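Local coordinates for ubiquitin-conjugating enzyme E2, putative (Trypanosoma cruzi, PDB 4DS2), which probably acts as an E2 enzyme of the ubiquitin-conjugating (UBC) fold, carrying activated ubiquitin as a thioester and passing it on to substrates, at residues 52-64 and 124-136. Numbering follows the deposited sequence.
Sequences WILKVKAPADSVY and IKLVLDRVFSQYK
Phe132, near the C-terminal end of helix 120-132, meets Ala58 just past the end of strand 51-57. The methyl CB of Ala58 sits over one face of the ring, 3.5 Å from the ring centroid and 18° off its normal, a CH-pi contact. Pro59 crosses the Phe132 side chain at about a right angle, and Pro59 CD touches Phe132 CB.

Two more rings extend the aromatic cluster. Tyr64 meets Phe132 obliquely, with the planes turned by 39° and Tyr64 CG 3.6 Å from Phe132 CD1. The edge of Tyr64 then points at the face of Tyr135, a T-shaped pair with centroids 5.7 Å apart.

Aliphatic packing continues along the strand. Val56 CG1, held anti to the backbone N (chi1 174°), lies 3.8 Å from Leu128 CD2. Leu54 and Ile124 meet tip to tip, with Leu54 CD1 3.7 Å from Ile124 CG2. Trp52 makes a looser contact with the end of Ile124.

No direct hydrogen bond joins the segments. One water donates to Tyr64 OH (2.7 Å) and Val131 O (3.0 Å); Tyr64 OH is also bonded to Tyr95 O. A second water binds Tyr135 OH, with a weak link to Val63 N.

Helix 120-132 packs on the antiparallel sheet of the UBC fold, and Leu128 also reaches Ile41 and Leu73 on the flanking strands. Cohesion here is mainly apolar and aromatic, and two waters link some of the polar groups near the helix end, one of them weakly.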
ATOM      1  N   TRP A  52       0.954  -8.055  -9.071  1.00 38.59           N
ATOM      2  CA  TRP A  52       1.400  -8.710  -7.854  1.00 38.95           C
ATOM      3  C   TRP A  52       0.337  -8.573  -6.826  1.00 38.42           C
ATOM      4  O   TRP A  52      -0.026  -7.484  -6.492  1.00 37.49           O
ATOM      5  CB  TRP A  52       2.661  -8.083  -7.294  1.00 39.24           C
ATOM      6  CG  TRP A  52       3.845  -7.905  -8.216  1.00 39.02           C
ATOM      7  CD1 TRP A  52       4.001  -8.308  -9.543  1.00 39.57           C
ATOM      8  CD2 TRP A  52       5.122  -7.303  -7.846  1.00 38.52           C
ATOM      9  NE1 TRP A  52       5.242  -7.980 -10.007  1.00 38.73           N
ATOM     10  CE2 TRP A  52       5.969  -7.380  -9.027  1.00 38.70           C
ATOM     11  CE3 TRP A  52       5.632  -6.735  -6.681  1.00 38.12           C
ATOM     12  CZ2 TRP A  52       7.267  -6.890  -9.028  1.00 38.94           C
ATOM     13  CZ3 TRP A  52       6.941  -6.241  -6.688  1.00 38.61           C
ATOM     14  CH2 TRP A  52       7.741  -6.327  -7.845  1.00 39.77           C
ATOM     15  N   ILE A  53      -0.174  -9.696  -6.339  1.00 41.76           N
ATOM     16  CA  ILE A  53      -1.122  -9.745  -5.220  1.00 42.18           C
ATOM     17  C   ILE A  53      -0.313  -9.969  -3.934  1.00 41.55           C
ATOM     18  O   ILE A  53       0.465 -10.925  -3.832  1.00 41.04           O
ATOM     19  CB  ILE A  53      -2.155 -10.889  -5.392  1.00 44.46           C
ATOM     20  CG1 ILE A  53      -2.816 -10.825  -6.798  1.00 45.64           C
ATOM     21  CG2 ILE A  53      -3.205 -10.842  -4.263  1.00 43.23           C
ATOM     22  CD1 ILE A  53      -2.207 -11.706  -7.869  1.00 46.19           C
ATOM     23  N   LEU A  54      -0.470  -9.067  -2.977  1.00 41.38           N
ATOM     24  CA  LEU A  54       0.222  -9.141  -1.688  1.00 42.02           C
ATOM     25  C   LEU A  54      -0.751  -9.368  -0.495  1.00 41.22           C
ATOM     26  O   LEU A  54      -1.917  -8.968  -0.554  1.00 36.54           O
ATOM     27  CB  LEU A  54       0.981  -7.840  -1.427  1.00 40.89           C
ATOM     28  CG  LEU A  54       2.001  -7.246  -2.402  1.00 40.56           C
ATOM     29  CD1 LEU A  54       2.608  -6.026  -1.702  1.00 38.13           C
ATOM     30  CD2 LEU A  54       3.088  -8.224  -2.796  1.00 42.48           C
ATOM     31  N   LYS A  55      -0.228  -9.990   0.573  1.00 41.75           N
ATOM     32  CA  LYS A  55      -0.910 -10.056   1.873  1.00 43.51           C
ATOM     33  C   LYS A  55      -0.037  -9.376   2.917  1.00 42.64           C
ATOM     34  O   LYS A  55       1.176  -9.549   2.945  1.00 39.74           O
ATOM     35  CB  LYS A  55      -1.216 -11.484   2.281  1.00 46.18           C
ATOM     36  CG  LYS A  55      -2.137 -12.214   1.301  1.00 49.09           C
ATOM     37  CD  LYS A  55      -2.670 -13.524   1.887  1.00 52.35           C
ATOM     38  CE  LYS A  55      -3.276 -14.478   0.868  1.00 54.07           C
ATOM     39  NZ  LYS A  55      -3.425 -15.824   1.497  1.00 56.04           N
ATOM     40  N   VAL A  56      -0.665  -8.538   3.727  1.00 44.01           N
ATOM     41  CA  VAL A  56       0.060  -7.580   4.572  1.00 43.59           C
ATOM     42  C   VAL A  56      -0.587  -7.534   5.936  1.00 46.37           C
ATOM     43  O   VAL A  56      -1.795  -7.759   6.062  1.00 48.21           O
ATOM     44  CB  VAL A  56       0.045  -6.162   3.941  1.00 42.38           C
ATOM     45  CG1 VAL A  56       0.656  -5.140   4.877  1.00 41.25           C
ATOM     46  CG2 VAL A  56       0.767  -6.143   2.590  1.00 42.38           C
ATOM     47  N   LYS A  57       0.220  -7.248   6.957  1.00 49.60           N
ATOM     48  CA  LYS A  57      -0.300  -6.789   8.266  1.00 49.29           C
ATOM     49  C   LYS A  57       0.050  -5.328   8.413  1.00 46.03           C
ATOM     50  O   LYS A  57       1.164  -4.930   8.098  1.00 43.02           O
ATOM     51  CB  LYS A  57       0.325  -7.571   9.416  1.00 51.48           C
ATOM     52  CG  LYS A  57       0.039  -9.073   9.375  1.00 55.60           C
ATOM     53  CD  LYS A  57      -1.418  -9.390   9.679  1.00 57.38           C
ATOM     54  CE  LYS A  57      -1.800 -10.763   9.152  1.00 58.14           C
ATOM     55  NZ  LYS A  57      -1.150 -11.860   9.913  1.00 58.81           N
ATOM     56  N   ALA A  58      -0.899  -4.522   8.874  1.00 47.26           N
ATOM     57  CA  ALA A  58      -0.560  -3.175   9.347  1.00 46.64           C
ATOM     58  C   ALA A  58       0.272  -3.261  10.643  1.00 48.62           C
ATOM     59  O   ALA A  58       0.298  -4.319  11.300  1.00 49.83           O
ATOM     60  CB  ALA A  58      -1.808  -2.348   9.557  1.00 44.52           C
ATOM     61  N   PRO A  59       0.965  -2.156  11.014  1.00 50.54           N
ATOM     62  CA  PRO A  59       1.733  -2.093  12.268  1.00 52.59           C
ATOM     63  C   PRO A  59       0.848  -2.328  13.506  1.00 55.62           C
ATOM     64  O   PRO A  59      -0.290  -1.847  13.535  1.00 53.82           O
ATOM     65  CB  PRO A  59       2.239  -0.640  12.287  1.00 52.01           C
ATOM     66  CG  PRO A  59       2.135  -0.149  10.893  1.00 48.69           C
ATOM     67  CD  PRO A  59       0.922  -0.835  10.357  1.00 48.86           C
ATOM     68  N   ALA A  60       1.374  -3.036  14.518  1.00 60.79           N
ATOM     69  CA  ALA A  60       0.692  -3.190  15.832  1.00 62.64           C
ATOM     70  C   ALA A  60       0.439  -1.804  16.464  1.00 66.11           C
ATOM     71  O   ALA A  60      -0.584  -1.567  17.122  1.00 65.73           O
ATOM     72  CB  ALA A  60       1.523  -4.056  16.760  1.00 61.68           C
ATOM     73  N   ASP A  61       1.423  -0.922  16.263  1.00 68.75           N
ATOM     74  CA  ASP A  61       1.336   0.562  16.383  1.00 67.95           C
ATOM     75  C   ASP A  61      -0.006   1.236  16.041  1.00 61.18           C
ATOM     76  O   ASP A  61      -0.405   2.153  16.737  1.00 58.00           O
ATOM     77  CB  ASP A  61       2.370   1.161  15.405  1.00 71.99           C
ATOM     78  CG  ASP A  61       3.193   2.269  15.999  1.00 78.01           C
ATOM     79  OD1 ASP A  61       3.935   2.016  16.989  1.00 76.49           O
ATOM     80  OD2 ASP A  61       3.140   3.378  15.414  1.00 88.62           O
ATOM     81  N   SER A  62      -0.664   0.830  14.951  1.00 54.38           N
ATOM     82  CA  SER A  62      -1.752   1.629  14.401  1.00 52.54           C
ATOM     83  C   SER A  62      -3.171   1.088  14.664  1.00 50.73           C
ATOM     84  O   SER A  62      -3.358  -0.070  15.025  1.00 48.76           O
ATOM     85  CB  SER A  62      -1.532   1.846  12.895  1.00 50.83           C
ATOM     86  OG  SER A  62      -1.873   0.705  12.131  1.00 49.87           O
ATOM     87  N   VAL A  63      -4.146   1.973  14.454  1.00 49.23           N
ATOM     88  CA  VAL A  63      -5.585   1.673  14.497  1.00 50.19           C
ATOM     89  C   VAL A  63      -5.959   0.446  13.679  1.00 49.68           C
ATOM     90  O   VAL A  63      -6.854  -0.330  14.060  1.00 52.49           O
ATOM     91  CB  VAL A  63      -6.414   2.869  13.922  1.00 49.86           C
ATOM     92  CG1 VAL A  63      -7.264   3.524  15.006  1.00 51.23           C
ATOM     93  CG2 VAL A  63      -5.540   3.913  13.226  1.00 46.61           C
ATOM     94  N   TYR A  64      -5.253   0.317  12.551  1.00 49.14           N
ATOM     95  CA  TYR A  64      -5.454  -0.706  11.494  1.00 48.55           C
ATOM     96  C   TYR A  64      -4.816  -2.087  11.727  1.00 51.51           C
ATOM     97  O   TYR A  64      -5.189  -3.062  11.066  1.00 50.44           O
ATOM     98  CB  TYR A  64      -4.871  -0.173  10.179  1.00 45.87           C
ATOM     99  CG  TYR A  64      -5.567   1.078   9.669  1.00 44.29           C
ATOM    100  CD1 TYR A  64      -6.767   0.991   8.974  1.00 43.55           C
ATOM    101  CD2 TYR A  64      -5.039   2.337   9.901  1.00 42.67           C
ATOM    102  CE1 TYR A  64      -7.406   2.124   8.516  1.00 43.04           C
ATOM    103  CE2 TYR A  64      -5.679   3.473   9.448  1.00 41.51           C
ATOM    104  CZ  TYR A  64      -6.860   3.361   8.756  1.00 41.36           C
ATOM    105  OH  TYR A  64      -7.504   4.477   8.279  1.00 41.55           O
ATOM    106  N   ILE A 124       5.820   0.258  -2.328  1.00 41.99           N
ATOM    107  CA  ILE A 124       4.884  -0.500  -1.515  1.00 42.27           C
ATOM    108  C   ILE A 124       5.000  -0.038  -0.074  1.00 41.89           C
ATOM    109  O   ILE A 124       3.990   0.134   0.591  1.00 42.04           O
ATOM    110  CB  ILE A 124       5.076  -2.035  -1.637  1.00 43.17           C
ATOM    111  CG1 ILE A 124       4.914  -2.491  -3.107  1.00 43.43           C
ATOM    112  CG2 ILE A 124       4.051  -2.769  -0.760  1.00 42.49           C
ATOM    113  CD1 ILE A 124       5.554  -3.840  -3.426  1.00 41.73           C
ATOM    114  N   LYS A 125       6.226   0.186   0.388  1.00 41.56           N
ATOM    115  CA  LYS A 125       6.424   0.636   1.750  1.00 41.10           C
ATOM    116  C   LYS A 125       5.915   2.049   1.951  1.00 39.43           C
ATOM    117  O   LYS A 125       5.424   2.366   3.020  1.00 42.24           O
ATOM    118  CB  LYS A 125       7.882   0.497   2.164  1.00 43.65           C
ATOM    119  CG  LYS A 125       8.329  -0.973   2.224  1.00 46.57           C
ATOM    120  CD  LYS A 125       9.705  -1.148   2.869  1.00 48.86           C
ATOM    121  CE  LYS A 125      10.572  -2.186   2.164  1.00 50.42           C
ATOM    122  NZ  LYS A 125      11.390  -1.504   1.112  1.00 50.86           N
ATOM    123  N   LEU A 126       6.013   2.892   0.930  1.00 37.26           N
ATOM    124  CA  LEU A 126       5.558   4.286   1.045  1.00 36.07           C
ATOM    125  C   LEU A 126       4.063   4.353   1.263  1.00 34.48           C
ATOM    126  O   LEU A 126       3.579   5.199   2.015  1.00 32.05           O
ATOM    127  CB  LEU A 126       5.939   5.131  -0.194  1.00 35.73           C
ATOM    128  CG  LEU A 126       5.351   6.557  -0.181  1.00 35.94           C
ATOM    129  CD1 LEU A 126       6.113   7.493  -1.086  1.00 35.92           C
ATOM    130  CD2 LEU A 126       3.860   6.571  -0.552  1.00 36.24           C
ATOM    131  N   VAL A 127       3.342   3.467   0.586  1.00 35.54           N
ATOM    132  CA  VAL A 127       1.880   3.481   0.589  1.00 36.12           C
ATOM    133  C   VAL A 127       1.319   2.900   1.858  1.00 36.83           C
ATOM    134  O   VAL A 127       0.326   3.428   2.395  1.00 33.76           O
ATOM    135  CB  VAL A 127       1.273   2.666  -0.554  1.00 37.00           C
ATOM    136  CG1 VAL A 127      -0.190   2.354  -0.261  1.00 36.36           C
ATOM    137  CG2 VAL A 127       1.435   3.411  -1.883  1.00 38.34           C
ATOM    138  N   LEU A 128       1.942   1.807   2.321  1.00 38.73           N
ATOM    139  CA  LEU A 128       1.496   1.139   3.549  1.00 39.89           C
ATOM    140  C   LEU A 128       1.674   2.058   4.741  1.00 42.11           C
ATOM    141  O   LEU A 128       0.783   2.189   5.574  1.00 43.98           O
ATOM    142  CB  LEU A 128       2.268  -0.142   3.777  1.00 40.87           C
ATOM    143  CG  LEU A 128       2.050  -1.253   2.739  1.00 42.18           C
ATOM    144  CD1 LEU A 128       3.159  -2.299   2.865  1.00 44.11           C
ATOM    145  CD2 LEU A 128       0.666  -1.855   2.887  1.00 39.99           C
ATOM    146  N   ASP A 129       2.828   2.707   4.792  1.00 44.94           N
ATOM    147  CA  ASP A 129       3.135   3.652   5.837  1.00 46.25           C
ATOM    148  C   ASP A 129       2.224   4.886   5.789  1.00 43.12           C
ATOM    149  O   ASP A 129       1.767   5.411   6.821  1.00 45.19           O
ATOM    150  CB  ASP A 129       4.594   4.095   5.713  1.00 50.14           C
ATOM    151  CG  ASP A 129       4.896   5.313   6.561  1.00 55.52           C
ATOM    152  OD1 ASP A 129       4.740   5.233   7.821  1.00 62.08           O
ATOM    153  OD2 ASP A 129       5.275   6.349   5.963  1.00 57.35           O
ATOM    154  N   ARG A 130       2.012   5.379   4.594  1.00 38.03           N
ATOM    155  CA  ARG A 130       1.203   6.572   4.415  1.00 37.08           C
ATOM    156  C   ARG A 130      -0.214   6.346   4.916  1.00 34.78           C
ATOM    157  O   ARG A 130      -0.769   7.162   5.620  1.00 33.54           O
ATOM    158  CB  ARG A 130       1.230   6.992   2.941  1.00 35.55           C
ATOM    159  CG  ARG A 130       0.294   8.099   2.569  1.00 35.73           C
ATOM    160  CD  ARG A 130       0.565   9.356   3.330  1.00 36.71           C
ATOM    161  NE  ARG A 130      -0.363  10.380   2.883  1.00 38.19           N
ATOM    162  CZ  ARG A 130      -0.567  11.537   3.509  1.00 39.80           C
ATOM    163  NH1 ARG A 130       0.095  11.826   4.628  1.00 41.00           N
ATOM    164  NH2 ARG A 130      -1.433  12.416   3.011  1.00 39.36           N
ATOM    165  N   VAL A 131      -0.790   5.213   4.542  1.00 35.17           N
ATOM    166  CA  VAL A 131      -2.190   4.932   4.850  1.00 33.63           C
ATOM    167  C   VAL A 131      -2.430   4.420   6.279  1.00 35.26           C
ATOM    168  O   VAL A 131      -3.360   4.870   6.977  1.00 33.47           O
ATOM    169  CB  VAL A 131      -2.735   3.962   3.818  1.00 33.21           C
ATOM    170  CG1 VAL A 131      -4.145   3.490   4.198  1.00 33.16           C
ATOM    171  CG2 VAL A 131      -2.720   4.670   2.462  1.00 31.25           C
ATOM    172  N   PHE A 132      -1.576   3.501   6.726  1.00 35.93           N
ATOM    173  CA  PHE A 132      -1.729   2.897   8.045  1.00 36.09           C
ATOM    174  C   PHE A 132      -1.166   3.752   9.191  1.00 37.39           C
ATOM    175  O   PHE A 132      -1.610   3.632  10.352  1.00 36.38           O
ATOM    176  CB  PHE A 132      -1.037   1.522   8.048  1.00 37.41           C
ATOM    177  CG  PHE A 132      -1.748   0.459   7.251  1.00 38.54           C
ATOM    178  CD1 PHE A 132      -3.138   0.490   7.051  1.00 38.61           C
ATOM    179  CD2 PHE A 132      -1.034  -0.621   6.755  1.00 40.39           C
ATOM    180  CE1 PHE A 132      -3.781  -0.503   6.358  1.00 38.72           C
ATOM    181  CE2 PHE A 132      -1.681  -1.630   6.067  1.00 40.86           C
ATOM    182  CZ  PHE A 132      -3.058  -1.569   5.872  1.00 40.38           C
ATOM    183  N   SER A 133      -0.157   4.572   8.863  1.00 38.78           N
ATOM    184  CA  SER A 133       0.646   5.269   9.867  1.00 39.71           C
ATOM    185  C   SER A 133       0.726   6.778   9.745  1.00 40.17           C
ATOM    186  O   SER A 133       0.744   7.439  10.765  1.00 40.60           O
ATOM    187  CB  SER A 133       2.033   4.667   9.932  1.00 40.74           C
ATOM    188  OG  SER A 133       1.958   3.500  10.722  1.00 42.11           O
ATOM    189  N   GLN A 134       0.763   7.338   8.538  1.00 40.86           N
ATOM    190  CA  GLN A 134       0.901   8.779   8.428  1.00 43.26           C
ATOM    191  C   GLN A 134      -0.364   9.427   7.919  1.00 41.33           C
ATOM    192  O   GLN A 134      -0.319  10.491   7.328  1.00 44.71           O
ATOM    193  CB  GLN A 134       2.078   9.170   7.530  1.00 46.24           C
ATOM    194  CG  GLN A 134       3.426   8.524   7.879  1.00 52.77           C
ATOM    195  CD  GLN A 134       3.985   8.869   9.279  1.00 56.64           C
ATOM    196  OE1 GLN A 134       3.543   9.819   9.939  1.00 56.46           O
ATOM    197  NE2 GLN A 134       5.005   8.109   9.712  1.00 58.70           N
ATOM    198  N   TYR A 135      -1.502   8.835   8.193  1.00 38.89           N
ATOM    199  CA  TYR A 135      -2.751   9.340   7.633  1.00 38.02           C
ATOM    200  C   TYR A 135      -3.210  10.681   8.193  1.00 41.33           C
ATOM    201  O   TYR A 135      -3.859  11.459   7.445  1.00 41.51           O
ATOM    202  CB  TYR A 135      -3.891   8.326   7.792  1.00 36.59           C
ATOM    203  CG  TYR A 135      -4.088   7.839   9.207  1.00 35.14           C
ATOM    204  CD1 TYR A 135      -3.311   6.784   9.707  1.00 35.04           C
ATOM    205  CD2 TYR A 135      -5.021   8.431  10.042  1.00 34.67           C
ATOM    206  CE1 TYR A 135      -3.466   6.334  11.000  1.00 35.05           C
ATOM    207  CE2 TYR A 135      -5.193   7.982  11.348  1.00 35.28           C
ATOM    208  CZ  TYR A 135      -4.419   6.923  11.822  1.00 35.12           C
ATOM    209  OH  TYR A 135      -4.584   6.445  13.104  1.00 33.79           O
ATOM    210  N   LYS A 136      -2.901  10.955   9.477  1.00 45.77           N
ATOM    211  CA  LYS A 136      -3.332  12.212  10.170  1.00 46.93           C
ATOM    212  C   LYS A 136      -2.876  13.489   9.486  1.00 46.61           C
ATOM    213  O   LYS A 136      -3.564  14.499   9.594  1.00 49.15           O
ATOM    214  CB  LYS A 136      -2.880  12.255  11.643  1.00 49.63           C
ATOM    215  CG  LYS A 136      -3.591  11.261  12.556  1.00 50.12           C
ATOM    216  CD  LYS A 136      -3.486  11.627  14.035  1.00 52.22           C
ATOM    217  CE  LYS A 136      -3.779  10.429  14.958  1.00 53.40           C
ATOM    218  NZ  LYS A 136      -2.695   9.418  15.209  1.00 54.01           N
TER
HETATM  219  O   HOH W   1      -2.286   4.799  13.771  1.00 36.97           O
HETATM  220  O   HOH W   2      -6.069   5.986   6.504  1.00 29.58           O